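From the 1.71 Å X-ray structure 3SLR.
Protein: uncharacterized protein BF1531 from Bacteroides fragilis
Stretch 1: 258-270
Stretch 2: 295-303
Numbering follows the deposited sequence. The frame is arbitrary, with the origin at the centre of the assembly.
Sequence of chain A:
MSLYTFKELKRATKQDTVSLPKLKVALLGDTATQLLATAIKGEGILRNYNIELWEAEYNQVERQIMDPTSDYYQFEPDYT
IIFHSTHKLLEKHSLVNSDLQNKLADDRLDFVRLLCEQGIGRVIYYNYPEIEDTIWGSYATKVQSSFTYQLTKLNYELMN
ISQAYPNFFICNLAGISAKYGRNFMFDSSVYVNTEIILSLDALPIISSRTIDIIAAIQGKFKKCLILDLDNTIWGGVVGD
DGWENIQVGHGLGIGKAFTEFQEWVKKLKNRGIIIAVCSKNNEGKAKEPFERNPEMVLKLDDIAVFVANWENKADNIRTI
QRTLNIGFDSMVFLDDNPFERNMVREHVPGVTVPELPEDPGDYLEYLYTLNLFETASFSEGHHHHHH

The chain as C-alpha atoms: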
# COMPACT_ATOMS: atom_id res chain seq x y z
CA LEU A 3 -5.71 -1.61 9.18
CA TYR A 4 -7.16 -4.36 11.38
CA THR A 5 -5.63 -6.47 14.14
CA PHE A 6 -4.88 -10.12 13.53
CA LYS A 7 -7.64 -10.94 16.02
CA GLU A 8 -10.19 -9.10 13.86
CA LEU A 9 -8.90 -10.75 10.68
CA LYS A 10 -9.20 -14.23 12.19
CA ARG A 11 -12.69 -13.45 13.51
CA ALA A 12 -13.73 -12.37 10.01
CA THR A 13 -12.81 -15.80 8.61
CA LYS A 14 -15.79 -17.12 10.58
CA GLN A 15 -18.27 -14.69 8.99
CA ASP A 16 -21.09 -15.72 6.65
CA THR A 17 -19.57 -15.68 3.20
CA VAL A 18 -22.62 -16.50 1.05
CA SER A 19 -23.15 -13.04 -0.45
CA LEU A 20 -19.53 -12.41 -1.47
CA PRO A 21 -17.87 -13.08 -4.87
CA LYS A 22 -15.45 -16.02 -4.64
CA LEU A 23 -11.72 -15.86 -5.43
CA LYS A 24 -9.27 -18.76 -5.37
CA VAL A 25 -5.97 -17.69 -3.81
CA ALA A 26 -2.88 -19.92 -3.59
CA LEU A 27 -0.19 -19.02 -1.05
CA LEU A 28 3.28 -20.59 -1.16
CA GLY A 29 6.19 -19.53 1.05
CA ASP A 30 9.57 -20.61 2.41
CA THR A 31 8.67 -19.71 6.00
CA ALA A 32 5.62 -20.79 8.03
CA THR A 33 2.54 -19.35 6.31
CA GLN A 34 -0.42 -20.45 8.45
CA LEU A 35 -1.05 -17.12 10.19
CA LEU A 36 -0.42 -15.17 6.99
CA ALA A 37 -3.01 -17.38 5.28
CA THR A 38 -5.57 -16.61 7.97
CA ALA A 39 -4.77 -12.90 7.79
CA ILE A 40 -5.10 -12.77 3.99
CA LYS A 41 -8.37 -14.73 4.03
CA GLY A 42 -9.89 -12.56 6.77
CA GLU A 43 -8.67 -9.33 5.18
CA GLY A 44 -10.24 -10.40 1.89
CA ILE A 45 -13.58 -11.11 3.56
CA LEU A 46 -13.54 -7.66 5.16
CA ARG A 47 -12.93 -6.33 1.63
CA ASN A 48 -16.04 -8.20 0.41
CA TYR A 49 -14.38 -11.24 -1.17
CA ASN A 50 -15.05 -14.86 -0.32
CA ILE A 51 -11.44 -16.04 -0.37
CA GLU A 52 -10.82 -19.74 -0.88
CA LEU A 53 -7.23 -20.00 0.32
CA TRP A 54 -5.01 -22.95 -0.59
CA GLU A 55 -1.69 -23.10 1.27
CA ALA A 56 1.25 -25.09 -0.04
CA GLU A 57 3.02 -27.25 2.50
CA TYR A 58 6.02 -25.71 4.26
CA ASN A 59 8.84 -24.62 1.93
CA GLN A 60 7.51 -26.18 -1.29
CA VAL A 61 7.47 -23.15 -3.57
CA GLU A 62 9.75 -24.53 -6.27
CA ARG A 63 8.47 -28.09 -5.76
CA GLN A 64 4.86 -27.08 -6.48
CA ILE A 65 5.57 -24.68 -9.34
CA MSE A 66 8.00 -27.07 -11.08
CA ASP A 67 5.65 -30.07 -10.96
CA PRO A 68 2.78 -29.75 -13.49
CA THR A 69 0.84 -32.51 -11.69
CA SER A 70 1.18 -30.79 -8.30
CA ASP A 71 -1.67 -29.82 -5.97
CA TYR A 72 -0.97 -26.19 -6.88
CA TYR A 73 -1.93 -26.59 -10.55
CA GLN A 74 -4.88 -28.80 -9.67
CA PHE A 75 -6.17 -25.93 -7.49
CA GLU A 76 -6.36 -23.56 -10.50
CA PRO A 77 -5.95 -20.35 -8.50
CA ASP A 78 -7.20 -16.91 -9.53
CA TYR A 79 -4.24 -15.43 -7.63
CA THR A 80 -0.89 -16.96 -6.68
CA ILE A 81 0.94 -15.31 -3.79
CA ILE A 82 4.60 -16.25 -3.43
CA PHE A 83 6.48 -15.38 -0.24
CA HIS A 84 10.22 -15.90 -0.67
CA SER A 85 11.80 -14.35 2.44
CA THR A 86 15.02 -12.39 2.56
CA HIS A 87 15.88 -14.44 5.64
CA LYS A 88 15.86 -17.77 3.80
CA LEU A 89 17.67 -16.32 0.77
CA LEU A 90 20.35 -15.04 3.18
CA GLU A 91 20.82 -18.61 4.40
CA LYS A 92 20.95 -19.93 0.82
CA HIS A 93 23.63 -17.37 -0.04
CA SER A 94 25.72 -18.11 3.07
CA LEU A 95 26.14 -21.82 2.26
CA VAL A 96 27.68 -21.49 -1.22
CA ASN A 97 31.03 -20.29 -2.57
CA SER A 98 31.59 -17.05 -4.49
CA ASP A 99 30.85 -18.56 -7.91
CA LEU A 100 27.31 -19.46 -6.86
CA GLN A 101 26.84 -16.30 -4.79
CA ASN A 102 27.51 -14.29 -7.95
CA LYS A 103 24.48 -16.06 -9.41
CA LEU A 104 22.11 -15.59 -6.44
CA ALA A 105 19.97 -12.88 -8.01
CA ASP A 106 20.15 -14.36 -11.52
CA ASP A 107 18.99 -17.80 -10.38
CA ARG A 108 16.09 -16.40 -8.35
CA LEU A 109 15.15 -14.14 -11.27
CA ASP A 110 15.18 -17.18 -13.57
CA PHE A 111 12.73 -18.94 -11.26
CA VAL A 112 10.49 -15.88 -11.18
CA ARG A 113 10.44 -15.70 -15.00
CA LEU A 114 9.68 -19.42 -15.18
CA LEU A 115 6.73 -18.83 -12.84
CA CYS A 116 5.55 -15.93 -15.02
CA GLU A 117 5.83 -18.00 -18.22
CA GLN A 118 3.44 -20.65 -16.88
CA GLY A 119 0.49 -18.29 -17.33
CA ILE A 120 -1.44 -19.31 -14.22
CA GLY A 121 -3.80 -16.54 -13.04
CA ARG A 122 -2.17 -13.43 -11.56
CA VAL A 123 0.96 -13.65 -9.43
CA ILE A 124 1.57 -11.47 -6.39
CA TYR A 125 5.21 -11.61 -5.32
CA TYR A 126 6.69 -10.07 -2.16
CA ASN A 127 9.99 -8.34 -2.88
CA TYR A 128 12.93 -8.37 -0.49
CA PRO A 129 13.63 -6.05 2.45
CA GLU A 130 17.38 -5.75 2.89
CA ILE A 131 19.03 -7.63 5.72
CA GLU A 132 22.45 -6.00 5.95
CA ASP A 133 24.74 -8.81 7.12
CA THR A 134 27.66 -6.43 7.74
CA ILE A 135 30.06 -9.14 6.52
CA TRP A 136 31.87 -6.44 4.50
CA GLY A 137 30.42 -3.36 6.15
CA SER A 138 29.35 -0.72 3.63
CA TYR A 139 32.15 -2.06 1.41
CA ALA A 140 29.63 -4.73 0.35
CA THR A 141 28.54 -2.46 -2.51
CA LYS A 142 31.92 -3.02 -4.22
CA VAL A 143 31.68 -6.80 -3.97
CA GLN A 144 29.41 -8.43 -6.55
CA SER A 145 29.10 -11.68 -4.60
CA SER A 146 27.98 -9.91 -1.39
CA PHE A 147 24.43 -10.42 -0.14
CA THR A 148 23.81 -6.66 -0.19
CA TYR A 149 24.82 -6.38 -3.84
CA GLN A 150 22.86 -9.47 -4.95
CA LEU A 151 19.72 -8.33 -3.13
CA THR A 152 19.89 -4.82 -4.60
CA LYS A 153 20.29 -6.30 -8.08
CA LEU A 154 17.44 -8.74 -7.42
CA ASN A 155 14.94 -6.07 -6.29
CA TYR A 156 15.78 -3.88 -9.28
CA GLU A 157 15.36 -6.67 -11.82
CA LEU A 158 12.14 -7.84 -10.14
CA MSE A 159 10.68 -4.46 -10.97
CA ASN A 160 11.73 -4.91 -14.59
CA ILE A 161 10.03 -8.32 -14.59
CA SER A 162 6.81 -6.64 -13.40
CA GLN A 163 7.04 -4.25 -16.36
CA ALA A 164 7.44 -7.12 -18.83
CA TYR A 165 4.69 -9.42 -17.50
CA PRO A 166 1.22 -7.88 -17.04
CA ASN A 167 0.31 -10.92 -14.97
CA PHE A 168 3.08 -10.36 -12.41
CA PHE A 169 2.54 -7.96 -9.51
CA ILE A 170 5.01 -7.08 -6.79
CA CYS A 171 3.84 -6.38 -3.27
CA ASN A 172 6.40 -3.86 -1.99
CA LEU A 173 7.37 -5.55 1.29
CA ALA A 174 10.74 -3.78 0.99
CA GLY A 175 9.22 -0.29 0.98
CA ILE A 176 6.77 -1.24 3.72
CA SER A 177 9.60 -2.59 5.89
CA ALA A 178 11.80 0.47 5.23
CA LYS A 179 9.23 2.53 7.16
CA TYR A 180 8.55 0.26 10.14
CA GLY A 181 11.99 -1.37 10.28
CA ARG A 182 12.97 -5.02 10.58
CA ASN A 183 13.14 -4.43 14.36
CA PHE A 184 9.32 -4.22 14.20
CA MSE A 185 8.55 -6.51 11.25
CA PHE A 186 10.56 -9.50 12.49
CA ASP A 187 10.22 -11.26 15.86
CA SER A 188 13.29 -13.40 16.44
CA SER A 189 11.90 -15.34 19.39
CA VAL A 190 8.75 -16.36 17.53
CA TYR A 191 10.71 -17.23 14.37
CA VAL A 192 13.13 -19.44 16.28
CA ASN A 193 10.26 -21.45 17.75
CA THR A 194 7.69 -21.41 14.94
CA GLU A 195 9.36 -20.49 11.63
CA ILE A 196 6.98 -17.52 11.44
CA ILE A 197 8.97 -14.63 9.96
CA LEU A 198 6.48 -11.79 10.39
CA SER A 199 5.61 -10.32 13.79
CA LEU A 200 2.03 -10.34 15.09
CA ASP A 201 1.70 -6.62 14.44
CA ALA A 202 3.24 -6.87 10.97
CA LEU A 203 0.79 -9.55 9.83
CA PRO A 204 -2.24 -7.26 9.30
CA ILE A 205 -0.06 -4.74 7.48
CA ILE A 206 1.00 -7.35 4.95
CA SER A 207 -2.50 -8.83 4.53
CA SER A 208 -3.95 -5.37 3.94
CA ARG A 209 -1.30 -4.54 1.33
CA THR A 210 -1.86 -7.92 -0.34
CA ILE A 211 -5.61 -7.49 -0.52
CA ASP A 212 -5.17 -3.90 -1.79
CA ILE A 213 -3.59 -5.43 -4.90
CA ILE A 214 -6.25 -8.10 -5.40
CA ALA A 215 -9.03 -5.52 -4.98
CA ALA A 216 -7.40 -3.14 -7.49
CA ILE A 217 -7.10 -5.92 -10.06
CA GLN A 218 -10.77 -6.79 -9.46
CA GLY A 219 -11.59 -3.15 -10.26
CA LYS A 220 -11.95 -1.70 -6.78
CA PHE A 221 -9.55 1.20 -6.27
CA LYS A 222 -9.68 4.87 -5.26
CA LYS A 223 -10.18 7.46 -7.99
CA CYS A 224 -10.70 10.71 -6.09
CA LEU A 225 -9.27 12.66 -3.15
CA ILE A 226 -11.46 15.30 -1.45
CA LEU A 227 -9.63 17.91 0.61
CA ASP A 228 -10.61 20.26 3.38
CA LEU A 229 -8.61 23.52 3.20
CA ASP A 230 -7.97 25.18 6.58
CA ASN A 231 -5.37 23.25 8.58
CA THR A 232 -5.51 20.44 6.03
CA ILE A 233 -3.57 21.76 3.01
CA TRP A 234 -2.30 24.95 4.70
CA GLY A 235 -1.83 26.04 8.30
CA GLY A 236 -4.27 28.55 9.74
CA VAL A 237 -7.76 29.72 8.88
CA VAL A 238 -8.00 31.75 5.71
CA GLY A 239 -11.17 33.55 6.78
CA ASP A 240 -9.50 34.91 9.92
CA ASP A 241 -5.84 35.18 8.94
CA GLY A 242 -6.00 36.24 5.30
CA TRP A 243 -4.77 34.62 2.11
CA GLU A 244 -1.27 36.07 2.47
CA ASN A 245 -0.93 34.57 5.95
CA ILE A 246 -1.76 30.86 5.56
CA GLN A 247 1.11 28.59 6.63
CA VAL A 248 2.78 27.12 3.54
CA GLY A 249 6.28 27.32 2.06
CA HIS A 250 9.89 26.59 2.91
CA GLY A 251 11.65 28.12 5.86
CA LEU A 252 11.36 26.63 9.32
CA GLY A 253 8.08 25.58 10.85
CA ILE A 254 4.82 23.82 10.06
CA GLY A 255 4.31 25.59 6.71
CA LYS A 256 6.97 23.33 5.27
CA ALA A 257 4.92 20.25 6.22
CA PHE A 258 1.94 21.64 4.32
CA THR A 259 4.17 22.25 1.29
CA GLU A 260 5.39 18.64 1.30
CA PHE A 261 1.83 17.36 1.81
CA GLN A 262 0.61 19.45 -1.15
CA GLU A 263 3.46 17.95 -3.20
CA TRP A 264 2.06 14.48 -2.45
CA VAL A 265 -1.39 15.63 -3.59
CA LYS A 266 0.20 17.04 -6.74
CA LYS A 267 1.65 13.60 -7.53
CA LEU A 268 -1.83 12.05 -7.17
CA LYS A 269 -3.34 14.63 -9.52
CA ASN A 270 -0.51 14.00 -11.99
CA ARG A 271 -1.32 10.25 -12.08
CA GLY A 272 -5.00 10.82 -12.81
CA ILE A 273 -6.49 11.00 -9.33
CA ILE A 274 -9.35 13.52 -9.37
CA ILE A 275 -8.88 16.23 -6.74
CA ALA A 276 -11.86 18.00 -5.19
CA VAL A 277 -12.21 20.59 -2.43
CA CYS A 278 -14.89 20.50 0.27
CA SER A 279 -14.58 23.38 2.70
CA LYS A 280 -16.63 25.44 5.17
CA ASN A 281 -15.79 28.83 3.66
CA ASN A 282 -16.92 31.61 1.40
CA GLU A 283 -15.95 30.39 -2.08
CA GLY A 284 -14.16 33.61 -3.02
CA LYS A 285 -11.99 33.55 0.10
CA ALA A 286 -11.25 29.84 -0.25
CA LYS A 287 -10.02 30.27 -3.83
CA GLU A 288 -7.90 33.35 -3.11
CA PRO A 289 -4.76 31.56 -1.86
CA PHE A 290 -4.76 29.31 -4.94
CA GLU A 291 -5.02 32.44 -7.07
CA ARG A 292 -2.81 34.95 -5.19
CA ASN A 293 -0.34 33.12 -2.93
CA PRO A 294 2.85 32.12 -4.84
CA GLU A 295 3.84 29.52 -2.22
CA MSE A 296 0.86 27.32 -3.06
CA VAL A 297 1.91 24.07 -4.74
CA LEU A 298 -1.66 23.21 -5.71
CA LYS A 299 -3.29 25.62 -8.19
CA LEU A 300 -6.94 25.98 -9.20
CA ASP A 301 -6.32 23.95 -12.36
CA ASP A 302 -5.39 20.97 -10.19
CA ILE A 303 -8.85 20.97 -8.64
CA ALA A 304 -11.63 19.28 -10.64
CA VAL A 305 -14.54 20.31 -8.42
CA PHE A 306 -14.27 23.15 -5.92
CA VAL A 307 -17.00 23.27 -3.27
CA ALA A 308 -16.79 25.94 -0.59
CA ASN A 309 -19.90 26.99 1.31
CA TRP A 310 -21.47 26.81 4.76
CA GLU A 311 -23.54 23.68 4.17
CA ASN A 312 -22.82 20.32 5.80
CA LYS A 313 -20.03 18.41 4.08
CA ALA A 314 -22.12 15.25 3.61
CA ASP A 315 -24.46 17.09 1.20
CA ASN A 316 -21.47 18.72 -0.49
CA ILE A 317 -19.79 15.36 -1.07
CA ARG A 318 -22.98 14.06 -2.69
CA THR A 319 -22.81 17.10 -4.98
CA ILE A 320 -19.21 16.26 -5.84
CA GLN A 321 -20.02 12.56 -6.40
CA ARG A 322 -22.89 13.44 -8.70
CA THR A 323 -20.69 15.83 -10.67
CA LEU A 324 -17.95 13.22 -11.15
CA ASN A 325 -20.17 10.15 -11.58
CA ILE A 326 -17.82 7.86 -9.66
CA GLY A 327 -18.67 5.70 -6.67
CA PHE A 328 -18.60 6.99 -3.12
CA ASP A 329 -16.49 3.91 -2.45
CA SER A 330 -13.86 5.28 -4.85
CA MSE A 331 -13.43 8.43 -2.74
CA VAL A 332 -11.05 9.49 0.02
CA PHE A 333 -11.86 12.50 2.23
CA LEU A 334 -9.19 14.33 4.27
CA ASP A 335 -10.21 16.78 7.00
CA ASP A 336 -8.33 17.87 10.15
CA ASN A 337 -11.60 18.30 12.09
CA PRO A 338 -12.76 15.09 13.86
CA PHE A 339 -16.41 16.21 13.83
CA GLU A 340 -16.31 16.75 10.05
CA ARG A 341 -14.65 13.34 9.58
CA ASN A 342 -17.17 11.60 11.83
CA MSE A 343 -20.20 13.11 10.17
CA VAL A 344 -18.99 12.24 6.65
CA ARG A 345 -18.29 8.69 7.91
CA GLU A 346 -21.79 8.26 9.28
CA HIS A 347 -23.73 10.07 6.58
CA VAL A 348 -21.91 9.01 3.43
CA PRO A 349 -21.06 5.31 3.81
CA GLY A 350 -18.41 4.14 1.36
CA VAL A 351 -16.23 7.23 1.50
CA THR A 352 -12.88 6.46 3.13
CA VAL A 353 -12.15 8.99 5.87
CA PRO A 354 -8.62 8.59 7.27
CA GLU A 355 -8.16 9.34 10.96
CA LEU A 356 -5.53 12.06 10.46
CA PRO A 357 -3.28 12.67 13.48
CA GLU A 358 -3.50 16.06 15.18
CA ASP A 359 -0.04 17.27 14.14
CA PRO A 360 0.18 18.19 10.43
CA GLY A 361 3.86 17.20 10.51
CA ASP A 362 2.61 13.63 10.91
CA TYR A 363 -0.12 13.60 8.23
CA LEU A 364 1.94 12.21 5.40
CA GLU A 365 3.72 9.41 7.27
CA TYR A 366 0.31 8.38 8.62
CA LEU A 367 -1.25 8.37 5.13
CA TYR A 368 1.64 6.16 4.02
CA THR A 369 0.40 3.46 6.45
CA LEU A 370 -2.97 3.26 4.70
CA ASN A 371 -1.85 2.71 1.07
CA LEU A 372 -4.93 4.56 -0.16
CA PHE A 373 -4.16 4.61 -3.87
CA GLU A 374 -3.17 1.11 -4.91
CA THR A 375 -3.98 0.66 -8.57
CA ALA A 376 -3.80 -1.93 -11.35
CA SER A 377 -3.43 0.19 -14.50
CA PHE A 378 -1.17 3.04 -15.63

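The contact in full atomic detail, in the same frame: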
# COMPACT_ATOMS: atom_id res chain seq x y z
N PHE A 258 3.07 21.47 5.22
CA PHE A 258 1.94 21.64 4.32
C PHE A 258 2.41 21.66 2.87
O PHE A 258 1.74 21.12 1.99
CB PHE A 258 1.11 22.88 4.68
CG PHE A 258 0.29 22.72 5.94
CD1 PHE A 258 -0.87 21.94 5.94
CD2 PHE A 258 0.65 23.36 7.11
CE1 PHE A 258 -1.62 21.78 7.10
CE2 PHE A 258 -0.09 23.21 8.27
CZ PHE A 258 -1.23 22.42 8.26
N THR A 259 3.57 22.25 2.63
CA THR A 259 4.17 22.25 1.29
C THR A 259 4.43 20.82 0.81
O THR A 259 4.08 20.47 -0.32
CB THR A 259 5.51 23.04 1.28
OG1 THR A 259 5.24 24.43 1.34
CG2 THR A 259 6.29 22.76 -0.01
N GLU A 260 5.05 20.02 1.67
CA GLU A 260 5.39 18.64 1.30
C GLU A 260 4.14 17.76 1.14
O GLU A 260 4.11 16.87 0.30
CB GLU A 260 6.40 18.05 2.28
CG GLU A 260 7.71 18.85 2.26
CD GLU A 260 8.75 18.37 3.25
OE1 GLU A 260 8.45 17.50 4.09
OE2 GLU A 260 9.89 18.91 3.19
N PHE A 261 3.12 18.03 1.95
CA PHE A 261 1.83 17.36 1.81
C PHE A 261 1.14 17.74 0.49
O PHE A 261 0.58 16.88 -0.19
CB PHE A 261 0.93 17.67 3.01
CG PHE A 261 -0.47 17.10 2.88
CD1 PHE A 261 -0.66 15.75 2.64
CD2 PHE A 261 -1.58 17.91 3.03
CE1 PHE A 261 -1.94 15.22 2.52
CE2 PHE A 261 -2.86 17.39 2.91
CZ PHE A 261 -3.04 16.05 2.66
N GLN A 262 1.18 19.03 0.14
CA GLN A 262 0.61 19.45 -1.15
C GLN A 262 1.36 18.82 -2.31
O GLN A 262 0.77 18.52 -3.34
CB GLN A 262 0.64 20.97 -1.30
CG GLN A 262 -0.41 21.69 -0.50
CD GLN A 262 -0.51 23.16 -0.87
OE1 GLN A 262 -0.26 23.55 -2.02
NE2 GLN A 262 -0.90 23.98 0.09
N GLU A 263 2.67 18.60 -2.15
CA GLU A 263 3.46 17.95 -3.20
C GLU A 263 3.02 16.49 -3.43
O GLU A 263 3.06 15.99 -4.55
CB GLU A 263 4.95 18.02 -2.87
CG GLU A 263 5.48 19.44 -2.98
CD GLU A 263 6.87 19.62 -2.38
OE1 GLU A 263 7.36 18.70 -1.68
OE2 GLU A 263 7.46 20.71 -2.59
N TRP A 264 2.62 15.82 -2.36
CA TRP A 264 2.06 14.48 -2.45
C TRP A 264 0.73 14.52 -3.22
O TRP A 264 0.48 13.69 -4.09
CB TRP A 264 1.86 13.92 -1.03
CG TRP A 264 1.34 12.50 -0.95
CD1 TRP A 264 2.07 11.36 -1.14
CD2 TRP A 264 0.02 12.09 -0.62
NE1 TRP A 264 1.26 10.26 -0.97
CE2 TRP A 264 0.00 10.68 -0.64
CE3 TRP A 264 -1.17 12.77 -0.31
CZ2 TRP A 264 -1.14 9.93 -0.36
CZ3 TRP A 264 -2.31 12.03 -0.03
CH2 TRP A 264 -2.29 10.62 -0.06
N VAL A 265 -0.10 15.50 -2.90
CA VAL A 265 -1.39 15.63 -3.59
C VAL A 265 -1.16 15.89 -5.08
O VAL A 265 -1.84 15.32 -5.94
CB VAL A 265 -2.24 16.73 -2.96
CG1 VAL A 265 -3.54 16.97 -3.77
CG2 VAL A 265 -2.57 16.37 -1.51
N LYS A 266 -0.18 16.73 -5.37
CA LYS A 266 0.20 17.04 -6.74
C LYS A 266 0.57 15.77 -7.51
O LYS A 266 0.20 15.63 -8.68
CB LYS A 266 1.37 18.03 -6.75
CG LYS A 266 1.86 18.40 -8.14
CD LYS A 266 2.97 19.45 -8.06
CE LYS A 266 3.18 20.14 -9.40
NZ LYS A 266 4.37 19.61 -10.12
N LYS A 267 1.32 14.87 -6.88
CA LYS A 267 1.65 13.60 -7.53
C LYS A 267 0.39 12.77 -7.85
O LYS A 267 0.31 12.15 -8.91
CB LYS A 267 2.65 12.78 -6.71
CG LYS A 267 4.07 13.32 -6.77
CD LYS A 267 5.05 12.41 -6.01
CE LYS A 267 4.84 12.49 -4.49
NZ LYS A 267 5.89 11.67 -3.76
N LEU A 268 -0.56 12.74 -6.93
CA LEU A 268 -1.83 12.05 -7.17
C LEU A 268 -2.55 12.65 -8.39
O LEU A 268 -2.98 11.92 -9.29
CB LEU A 268 -2.74 12.12 -5.94
CG LEU A 268 -2.23 11.35 -4.73
CD1 LEU A 268 -3.09 11.66 -3.50
CD2 LEU A 268 -2.17 9.83 -5.01
N LYS A 269 -2.66 13.97 -8.41
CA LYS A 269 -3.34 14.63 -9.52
C LYS A 269 -2.61 14.25 -10.82
O LYS A 269 -3.24 13.90 -11.82
CB LYS A 269 -3.33 16.15 -9.31
CG LYS A 269 -4.12 16.97 -10.33
CD LYS A 269 -3.32 17.23 -11.60
CE LYS A 269 -4.16 17.95 -12.66
NZ LYS A 269 -5.39 17.19 -12.99
N ASN A 270 -1.29 14.30 -10.79
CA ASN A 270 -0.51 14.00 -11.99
C ASN A 270 -0.62 12.54 -12.48
O ASN A 270 -0.29 12.26 -13.64
CB ASN A 270 0.96 14.42 -11.80
CG ASN A 270 1.16 15.93 -11.88
OD1 ASN A 270 0.36 16.63 -12.49
ND2 ASN A 270 2.25 16.43 -11.29
N GLU A 295 3.28 30.69 -2.89
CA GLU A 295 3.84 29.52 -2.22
C GLU A 295 2.94 28.30 -2.33
O GLU A 295 3.35 27.21 -1.95
CB GLU A 295 4.15 29.79 -0.75
CG GLU A 295 5.51 30.42 -0.50
CD GLU A 295 6.66 29.66 -1.15
OE1 GLU A 295 6.98 28.54 -0.70
OE2 GLU A 295 7.23 30.17 -2.13
N MSE A 296 1.73 28.47 -2.84
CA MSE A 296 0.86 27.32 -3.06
C MSE A 296 1.48 26.37 -4.09
O MSE A 296 1.94 26.79 -5.15
CB MSE A 296 -0.53 27.76 -3.53
CG MSE A 296 -1.35 28.49 -2.47
SE MSE A 296 -2.00 27.32 -1.06
CE MSE A 296 -3.33 26.29 -2.08
N VAL A 297 1.51 25.08 -3.77
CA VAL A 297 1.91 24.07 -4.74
C VAL A 297 0.72 23.72 -5.62
O VAL A 297 0.82 23.70 -6.85
CB VAL A 297 2.46 22.80 -4.04
CG1 VAL A 297 2.78 21.71 -5.06
CG2 VAL A 297 3.71 23.15 -3.25
N LEU A 298 -0.42 23.45 -4.99
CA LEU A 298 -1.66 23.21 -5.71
C LEU A 298 -2.21 24.52 -6.29
O LEU A 298 -2.20 25.55 -5.62
CB LEU A 298 -2.70 22.58 -4.78
CG LEU A 298 -2.27 21.21 -4.22
CD1 LEU A 298 -3.31 20.65 -3.26
CD2 LEU A 298 -2.03 20.26 -5.38
N LYS A 299 -2.66 24.47 -7.55
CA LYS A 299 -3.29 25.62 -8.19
C LYS A 299 -4.74 25.26 -8.52
O LYS A 299 -5.13 24.09 -8.45
CB LYS A 299 -2.55 25.99 -9.47
CG LYS A 299 -1.06 26.21 -9.30
CD LYS A 299 -0.74 27.32 -8.31
CE LYS A 299 0.77 27.50 -8.20
NZ LYS A 299 1.17 28.61 -7.29
N LEU A 300 -5.55 26.25 -8.89
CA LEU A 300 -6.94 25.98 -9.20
C LEU A 300 -7.09 24.93 -10.30
O LEU A 300 -8.04 24.16 -10.27
CB LEU A 300 -7.71 27.25 -9.57
CG LEU A 300 -8.06 28.16 -8.40
CD1 LEU A 300 -9.01 29.28 -8.83
CD2 LEU A 300 -8.68 27.34 -7.28
N ASP A 301 -6.17 24.89 -11.25
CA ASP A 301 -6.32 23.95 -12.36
C ASP A 301 -6.01 22.51 -11.96
O ASP A 301 -6.14 21.58 -12.77
CB ASP A 301 -5.50 24.36 -13.58
CG ASP A 301 -4.01 24.39 -13.31
OD1 ASP A 301 -3.56 23.74 -12.34
OD2 ASP A 301 -3.29 25.07 -14.07
N ASP A 302 -5.59 22.32 -10.72
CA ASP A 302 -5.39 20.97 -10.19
C ASP A 302 -6.67 20.45 -9.56
O ASP A 302 -6.78 19.27 -9.25
CB ASP A 302 -4.26 20.95 -9.16
CG ASP A 302 -2.91 21.24 -9.76
OD1 ASP A 302 -2.63 20.75 -10.88
OD2 ASP A 302 -2.12 21.97 -9.12
N ILE A 303 -7.64 21.34 -9.36
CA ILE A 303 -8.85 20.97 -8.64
C ILE A 303 -10.03 20.81 -9.60
O ILE A 303 -10.48 21.77 -10.23
CB ILE A 303 -9.20 22.03 -7.57
CG1 ILE A 303 -7.99 22.36 -6.69
CG2 ILE A 303 -10.38 21.57 -6.74
CD1 ILE A 303 -7.53 21.22 -5.81
O HOH W 1 5.42 25.76 -1.10
O HOH W 2 0.26 19.72 -11.11

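Stretch 1 is helical and continues a helix that begins earlier in the chain. Its backbone bonds run in the i to i-4 pattern, from Gln 262 N to Phe 258 O (2.8 Å) through Lys 269 N to Val 265 O (2.9 Å). Stretch 2 is mostly loop, with a short 3-10 segment at 300-302. Here Asp 302 N bonds to Lys 299 O at 2.9 Å. The backbones come nearest at Gln 262 and Val 297, whose CA atoms lie 6.0 Å apart. A second approach, Lys 269 CA to Asp 302 CA, measures 6.7 Å.

Gln 262 is the polar centre of the contact. Its CA-to-CB bond points toward the loop, and its OE1 accepts two backbone hydrogen bonds. Val 297 N donates to Gln 262 OE1 at 2.9 Å with an N-H...O angle of 135°. Leu 298 N donates to the same Gln 262 OE1 at 3.0 Å and 172°, so this second bond is much the straighter. One side-chain oxygen thus satisfies two consecutive amides of a loop. Gln 262 NE2 lies 3.7 Å from Met 296 SE, a selenomethionine atom, and is hydrogen-bonded elsewhere in the structure.

Apolar packing flanks this site. Leu 298 CD1 meets Val 265 CG1 at 3.7 Å. Val 297 points toward the helix. Its CG1 lies 3.8 Å from Lys 266 CD and 4.1 Å from Glu 263 CG, while its CG2 is 4.2 Å from Thr 259 CG2. Lys 266 therefore contributes its aliphatic chain, and its end leads away.

Water 1 links the stretches, donating to Glu 295 O (2.7 Å) and accepting from Thr 259 OG1 (2.8 Å). At the other end, Lys 269 CE approaches Asp 302 OD1 at 3.7 Å. Asp 302 OD2 instead accepts from Lys 299 N at 3.0 Å, a bond within the loop stretch.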